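Local coordinates for protein F420-reducing hydrogenase, subunit beta (Methanothermobacter marburgensis, PDB 4OMF) that probably serves as the flavin-carrying subunit of a hydrogenase that couples hydrogen oxidation to reduction of coenzyme F420, holding FAD and an iron-sulfur cluster, at residues L33-A36 / L37-I41; G51-F54 / W55-Q58; F138-T141 / S142-F146. All coordinates share one frame; numbering follows the deposited sequence. Where two conformers were deposited one is given.

Contact 1. Residues L33-A36 / L37-I41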
# COMPACT_ATOMS: atom_id res chain seq x y z
N LEU C 33 35.30 14.98 -13.54
CA LEU C 33 35.11 13.87 -12.61
C LEU C 33 36.34 12.98 -12.63
O LEU C 33 36.78 12.48 -11.59
CB LEU C 33 33.85 13.05 -12.95
CG LEU C 33 32.54 13.80 -12.69
CD1 LEU C 33 31.35 12.98 -13.22
CD2 LEU C 33 32.37 14.13 -11.23
N ALA C 34 36.92 12.80 -13.81
CA ALA C 34 38.11 11.95 -13.92
C ALA C 34 39.29 12.59 -13.19
O ALA C 34 40.07 11.91 -12.54
CB ALA C 34 38.47 11.70 -15.38
N TYR C 35 39.41 13.91 -13.30
CA TYR C 35 40.49 14.61 -12.63
C TYR C 35 40.32 14.51 -11.11
O TYR C 35 41.28 14.23 -10.38
CB TYR C 35 40.52 16.08 -13.06
CG TYR C 35 41.48 16.89 -12.23
CD1 TYR C 35 42.85 16.75 -12.40
CD2 TYR C 35 41.02 17.77 -11.25
CE1 TYR C 35 43.74 17.47 -11.65
CE2 TYR C 35 41.91 18.50 -10.48
CZ TYR C 35 43.28 18.33 -10.70
OH TYR C 35 44.20 19.04 -9.96
N ALA C 36 39.10 14.78 -10.65
CA ALA C 36 38.80 14.71 -9.21
C ALA C 36 39.06 13.32 -8.65
O ALA C 36 39.60 13.16 -7.54
CB ALA C 36 37.36 15.13 -8.95
N LEU C 37 38.68 12.29 -9.42
CA LEU C 37 38.94 10.90 -9.01
C LEU C 37 40.44 10.62 -8.91
O LEU C 37 40.93 10.11 -7.89
CB LEU C 37 38.27 9.95 -10.00
CG LEU C 37 38.36 8.45 -9.70
CD1 LEU C 37 37.66 8.12 -8.38
CD2 LEU C 37 37.76 7.65 -10.84
N ASP C 38 41.19 10.98 -9.96
CA ASP C 38 42.63 10.75 -9.96
C ASP C 38 43.35 11.51 -8.86
O ASP C 38 44.36 11.03 -8.34
CB ASP C 38 43.24 11.14 -11.31
CG ASP C 38 44.73 10.86 -11.39
OD1 ASP C 38 45.12 9.67 -11.42
OD2 ASP C 38 45.51 11.84 -11.44
N GLU C 39 42.85 12.69 -8.51
CA GLU C 39 43.48 13.49 -7.45
C GLU C 39 43.05 13.08 -6.04
O GLU C 39 43.60 13.58 -5.05
CB GLU C 39 43.19 14.97 -7.66
CG GLU C 39 43.94 15.55 -8.83
CD GLU C 39 45.44 15.58 -8.60
OE1 GLU C 39 45.86 16.05 -7.52
OE2 GLU C 39 46.19 15.12 -9.50
N GLY C 40 42.06 12.20 -5.94
CA GLY C 40 41.51 11.84 -4.64
C GLY C 40 40.56 12.88 -4.04
O GLY C 40 40.23 12.82 -2.86
N ILE C 41 40.13 13.84 -4.85
CA ILE C 41 39.11 14.79 -4.40
C ILE C 41 37.78 14.06 -4.24
O ILE C 41 37.00 14.35 -3.32
CB ILE C 41 38.99 15.97 -5.37
CG1 ILE C 41 40.26 16.81 -5.33
CG2 ILE C 41 37.80 16.84 -5.02
CD1 ILE C 41 40.40 17.74 -6.50
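Tyr35 and Glu39, one helical turn apart, meet through a CH-pi contact: CG of Glu39 lies over one face of the tyrosine ring, 3.7 Å from its centroid and displaced toward the rim on the CE1-CZ side. With the tyrosine CG anti to the backbone N (chi1 171°), the ring projects outward from the helix and leans toward its C-terminal end, where Glu39 follows one turn on. Glu39 bends at chi2, and its carboxylate runs within 18° of the ring plane. The ring also touches Ile41, whose CD1 is 4.3 Å from Tyr35 CE2, and its OH hydrogen-bonds to Gln232 NE2, tying this turn to helix 224-235.

Ala36 meets Ile41 twice at the helix end. Its CB packs 4.0 Å from Ile41 CB, while its carbonyl O receives a weak, bent bond from Ile41 N at 2.8 Å. Upstream the bonding is regular: Leu37 N to Leu33 O, Asp38 N to Ala34 O and Glu39 N to Tyr35 O, the last at 2.9 Å. Gly40 then leaves the helix with positive phi (77°), and Gly40 N bonds to Leu37 O at 3.1 Å. The apolar pairing of Ala36 with Ile41 closes over this reversal, as the chain turns toward strand 44-51. Helix 28-39 thus ends in a glycine-centred Schellman motif.

Contact 2. Residues G51-F54 / W55-Q58; sequences GEEF and WKPQ
A tight hairpin-like connection joins strands 44-51 and 56-62, antiparallel neighbours at one end of the mixed sheet, and its tip is a type II beta turn from Glu53 to Lys56. Lys56 N closes the turn by donating to Glu53 O at 3.1 Å; the donor sits 48° out of the carbonyl plane, away from the lone-pair directions. Trp55 occupies the third turn position with positive phi (60°), unusual for a residue with a side chain. Its indole is anchored outside the turn, where NE1 hydrogen-bonds to Val158 O, and its CD1 touches Phe54 CB at 3.9 Å.

Behind the tip, Glu53 and Lys56 lie side by side and point the same way, their CB atoms 3.8 Å apart. The lysine chain leaves CB on the side of its own carbonyl carbon (chi1 -160°) and runs nearly straight through chi3, which carries its CD alongside Glu53 CB and CG. The pairing is aliphatic; Lys56 NZ goes on to a hydrogen bond with a polar side chain on the chain of another protein.

At the base, Gly51 CA makes a CA-H...O contact with Lys56 O at 3.4 Å and also rests against Gln58 CG. Where the chain turns its corner at Glu52, a water bridges the two arms: it accepts from Glu52 N at 2.9 Å, donates to Lys56 O at 2.7 Å, and takes a weak third bond from Gln58 NE2.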
# COMPACT_ATOMS: atom_id res chain seq x y z
N GLY C 51 22.32 1.11 -19.88
CA GLY C 51 21.22 0.37 -19.27
C GLY C 51 20.89 -0.88 -20.05
O GLY C 51 21.75 -1.45 -20.71
N GLU C 52 19.62 -1.29 -20.01
CA GLU C 52 19.20 -2.55 -20.63
C GLU C 52 18.54 -2.37 -22.00
O GLU C 52 18.25 -3.34 -22.69
CB GLU C 52 18.24 -3.31 -19.69
CG GLU C 52 17.27 -2.43 -18.93
CD GLU C 52 16.42 -3.21 -17.94
OE1 GLU C 52 16.26 -4.44 -18.13
OE2 GLU C 52 15.91 -2.60 -16.97
N GLU C 53 18.32 -1.11 -22.39
CA GLU C 53 17.87 -0.78 -23.74
C GLU C 53 18.78 0.30 -24.32
O GLU C 53 19.37 1.08 -23.57
CB GLU C 53 16.41 -0.30 -23.74
CG GLU C 53 15.43 -1.25 -23.05
CD GLU C 53 15.23 -2.54 -23.82
OE1 GLU C 53 15.44 -2.54 -25.06
OE2 GLU C 53 14.88 -3.56 -23.19
N PHE C 54 18.92 0.34 -25.65
CA PHE C 54 19.73 1.39 -26.29
C PHE C 54 19.20 2.77 -25.91
O PHE C 54 18.00 3.02 -26.01
CB PHE C 54 19.72 1.23 -27.81
CG PHE C 54 20.42 -0.01 -28.29
CD1 PHE C 54 21.80 -0.08 -28.26
CD2 PHE C 54 19.70 -1.09 -28.77
CE1 PHE C 54 22.46 -1.23 -28.70
CE2 PHE C 54 20.36 -2.24 -29.21
CZ PHE C 54 21.73 -2.30 -29.18
N TRP C 55 20.11 3.66 -25.49
CA TRP C 55 19.80 5.05 -25.12
C TRP C 55 18.82 5.15 -23.95
O TRP C 55 18.09 6.14 -23.82
CB TRP C 55 19.28 5.83 -26.33
CG TRP C 55 20.31 5.85 -27.39
CD1 TRP C 55 20.37 5.06 -28.50
CD2 TRP C 55 21.50 6.63 -27.37
NE1 TRP C 55 21.52 5.33 -29.20
CE2 TRP C 55 22.23 6.29 -28.53
CE3 TRP C 55 22.01 7.60 -26.50
CZ2 TRP C 55 23.46 6.89 -28.84
CZ3 TRP C 55 23.23 8.19 -26.81
CH2 TRP C 55 23.94 7.82 -27.97
N LYS C 56 18.80 4.13 -23.11
CA LYS C 56 17.97 4.14 -21.91
C LYS C 56 18.90 3.90 -20.72
O LYS C 56 19.06 2.77 -20.27
CB LYS C 56 16.88 3.05 -22.00
CG LYS C 56 15.69 3.28 -21.06
CD LYS C 56 14.57 2.31 -21.42
CE LYS C 56 13.29 2.62 -20.66
NZ LYS C 56 13.37 2.15 -19.24
N PRO C 57 19.52 4.97 -20.21
CA PRO C 57 20.61 4.80 -19.26
C PRO C 57 20.12 4.38 -17.88
O PRO C 57 18.94 4.45 -17.57
CB PRO C 57 21.26 6.19 -19.20
CG PRO C 57 20.11 7.13 -19.52
CD PRO C 57 19.27 6.38 -20.55
N GLN C 58 21.06 3.92 -17.05
CA GLN C 58 20.77 3.64 -15.64
C GLN C 58 21.84 4.31 -14.78
O GLN C 58 23.05 4.23 -15.09
CB GLN C 58 20.72 2.13 -15.39
CG GLN C 58 19.50 1.45 -16.02
CD GLN C 58 18.19 1.73 -15.27
OE1 GLN C 58 18.20 2.08 -14.07
NE2 GLN C 58 17.06 1.58 -15.96
O HOH W 1 17.64 0.75 -19.27

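Contact 3. Residues F138-T141 / S142-F146; sequences FPYT and SLQTF
Phe138 and Phe146 form a T-shaped aromatic pair, the edge of Phe146 directed at the face of Phe138. Their centroids are 5.2 Å apart and the planes stand at 84°, with Phe146 CE1 and CZ reaching the CD1-CE1 side of the Phe138 ring. Further apolar contact comes from Leu143, whose CD2 lies 4.2 Å from Phe138 CB, and from Ser142 CB beside the same atom.

Tyr140 and Gln144 pair at one helical turn's spacing. Turned away from its amide nitrogen (chi1 -173°), the tyrosine ring stands out from the helix and leans toward Gln144, whose extended chain brings NE2 to 3.5 Å from Tyr140 CE1. Ring and amide are inclined by 42°, so the two groups do not stack flat. The amide's other branch, Gln144 OE1, passes 3.7 Å from Thr141 CG2.

Among the backbone bonds, Pro139 at the N-cap position offers its carbonyl O to both Ser142 N and Leu143 N, weakly in each case. Regular helical bonding follows: Gln144 N to Tyr140 O at 3.0 Å and Thr145 N to Thr141 O at 2.9 Å.

Thr141 OG1 bonds to the backbone, and Thr145 OG1 to a polar side chain, of another protein's chain. Ser142 OG bonds to Tyr187 O. Helix 140-150 thus starts against the hairpin of strands 44-51 and 56-62, while Phe146 makes edge-to-face pairs with Tyr187 and with Phe168 of the three-stranded sheet.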
# COMPACT_ATOMS: atom_id res chain seq x y z
N PHE C 138 12.55 13.79 -21.83
CA PHE C 138 11.55 12.99 -22.56
C PHE C 138 11.35 11.58 -22.00
O PHE C 138 12.31 10.91 -21.65
CB PHE C 138 11.94 12.86 -24.05
CG PHE C 138 12.06 14.17 -24.77
CD1 PHE C 138 10.93 14.80 -25.29
CD2 PHE C 138 13.29 14.81 -24.89
CE1 PHE C 138 11.02 16.03 -25.94
CE2 PHE C 138 13.38 16.04 -25.53
CZ PHE C 138 12.24 16.65 -26.06
N PRO C 139 10.09 11.12 -21.93
CA PRO C 139 9.94 9.69 -21.68
C PRO C 139 10.60 8.91 -22.83
O PRO C 139 10.75 9.42 -23.95
CB PRO C 139 8.42 9.48 -21.65
CG PRO C 139 7.83 10.86 -21.44
CD PRO C 139 8.80 11.83 -22.04
N TYR C 140 11.01 7.68 -22.56
CA TYR C 140 11.70 6.88 -23.55
C TYR C 140 10.85 6.66 -24.82
O TYR C 140 11.36 6.71 -25.94
CB TYR C 140 12.11 5.53 -22.96
CG TYR C 140 13.00 4.70 -23.88
CD1 TYR C 140 12.54 3.51 -24.45
CD2 TYR C 140 14.30 5.11 -24.17
CE1 TYR C 140 13.35 2.73 -25.29
CE2 TYR C 140 15.13 4.35 -25.01
CZ TYR C 140 14.64 3.17 -25.57
OH TYR C 140 15.44 2.41 -26.38
N THR C 141 9.54 6.48 -24.64
CA THR C 141 8.66 6.28 -25.79
C THR C 141 8.61 7.50 -26.70
O THR C 141 8.44 7.36 -27.91
CB THR C 141 7.22 5.94 -25.36
OG1 THR C 141 6.86 6.79 -24.27
CG2 THR C 141 7.12 4.47 -24.95
N SER C 142 8.78 8.69 -26.13
CA SER C 142 8.85 9.89 -26.95
C SER C 142 10.11 9.87 -27.80
O SER C 142 10.05 10.19 -28.98
CB SER C 142 8.82 11.15 -26.09
OG SER C 142 7.51 11.35 -25.60
N LEU C 143 11.24 9.47 -27.22
CA LEU C 143 12.44 9.32 -28.06
C LEU C 143 12.20 8.33 -29.18
O LEU C 143 12.59 8.57 -30.33
CB LEU C 143 13.65 8.89 -27.24
CG LEU C 143 14.24 9.90 -26.27
CD1 LEU C 143 15.57 9.34 -25.72
CD2 LEU C 143 14.45 11.23 -26.97
N GLN C 144 11.52 7.23 -28.87
CA GLN C 144 11.20 6.26 -29.91
C GLN C 144 10.33 6.85 -31.01
O GLN C 144 10.53 6.54 -32.19
CB GLN C 144 10.51 5.03 -29.30
CG GLN C 144 11.47 4.09 -28.60
CD GLN C 144 10.75 2.99 -27.88
OE1 GLN C 144 9.74 3.23 -27.22
NE2 GLN C 144 11.27 1.75 -27.99
N THR C 145 9.35 7.68 -30.64
CA THR C 145 8.54 8.36 -31.66
C THR C 145 9.42 9.21 -32.57
O THR C 145 9.29 9.15 -33.79
CB THR C 145 7.45 9.26 -31.05
OG1 THR C 145 6.53 8.46 -30.30
CG2 THR C 145 6.66 9.98 -32.17
N PHE C 146 10.34 9.98 -31.99
CA PHE C 146 11.24 10.80 -32.79
C PHE C 146 12.05 9.93 -33.73
O PHE C 146 12.12 10.19 -34.93
CB PHE C 146 12.19 11.62 -31.91
CG PHE C 146 11.50 12.49 -30.89
CD1 PHE C 146 12.19 12.95 -29.78
CD2 PHE C 146 10.18 12.86 -31.04
CE1 PHE C 146 11.57 13.74 -28.83
CE2 PHE C 146 9.55 13.64 -30.08
CZ PHE C 146 10.25 14.09 -28.99

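In the fold
Contacts 2 and 3 meet directly although about 80 residues apart in sequence: Tyr140 OH hydrogen-bonds to Phe54 O at 2.7 Å, and the Tyr140 ring packs on Lys56 CB through CE2 at 3.7 Å, so the first turn of helix 140-150 packs against the hairpin turn. The centres of contact 2 and contact 3 are about 13 Å apart. Contact 1 stands apart, its centre about 26 Å from that of contact 2 and 34 Å from that of contact 3. The side chains of Leu33, Pro57 and Phe138 are about 5, 5 and 6 Å from the bound FAD, respectively; each contact thus has one side chain near the same flavin.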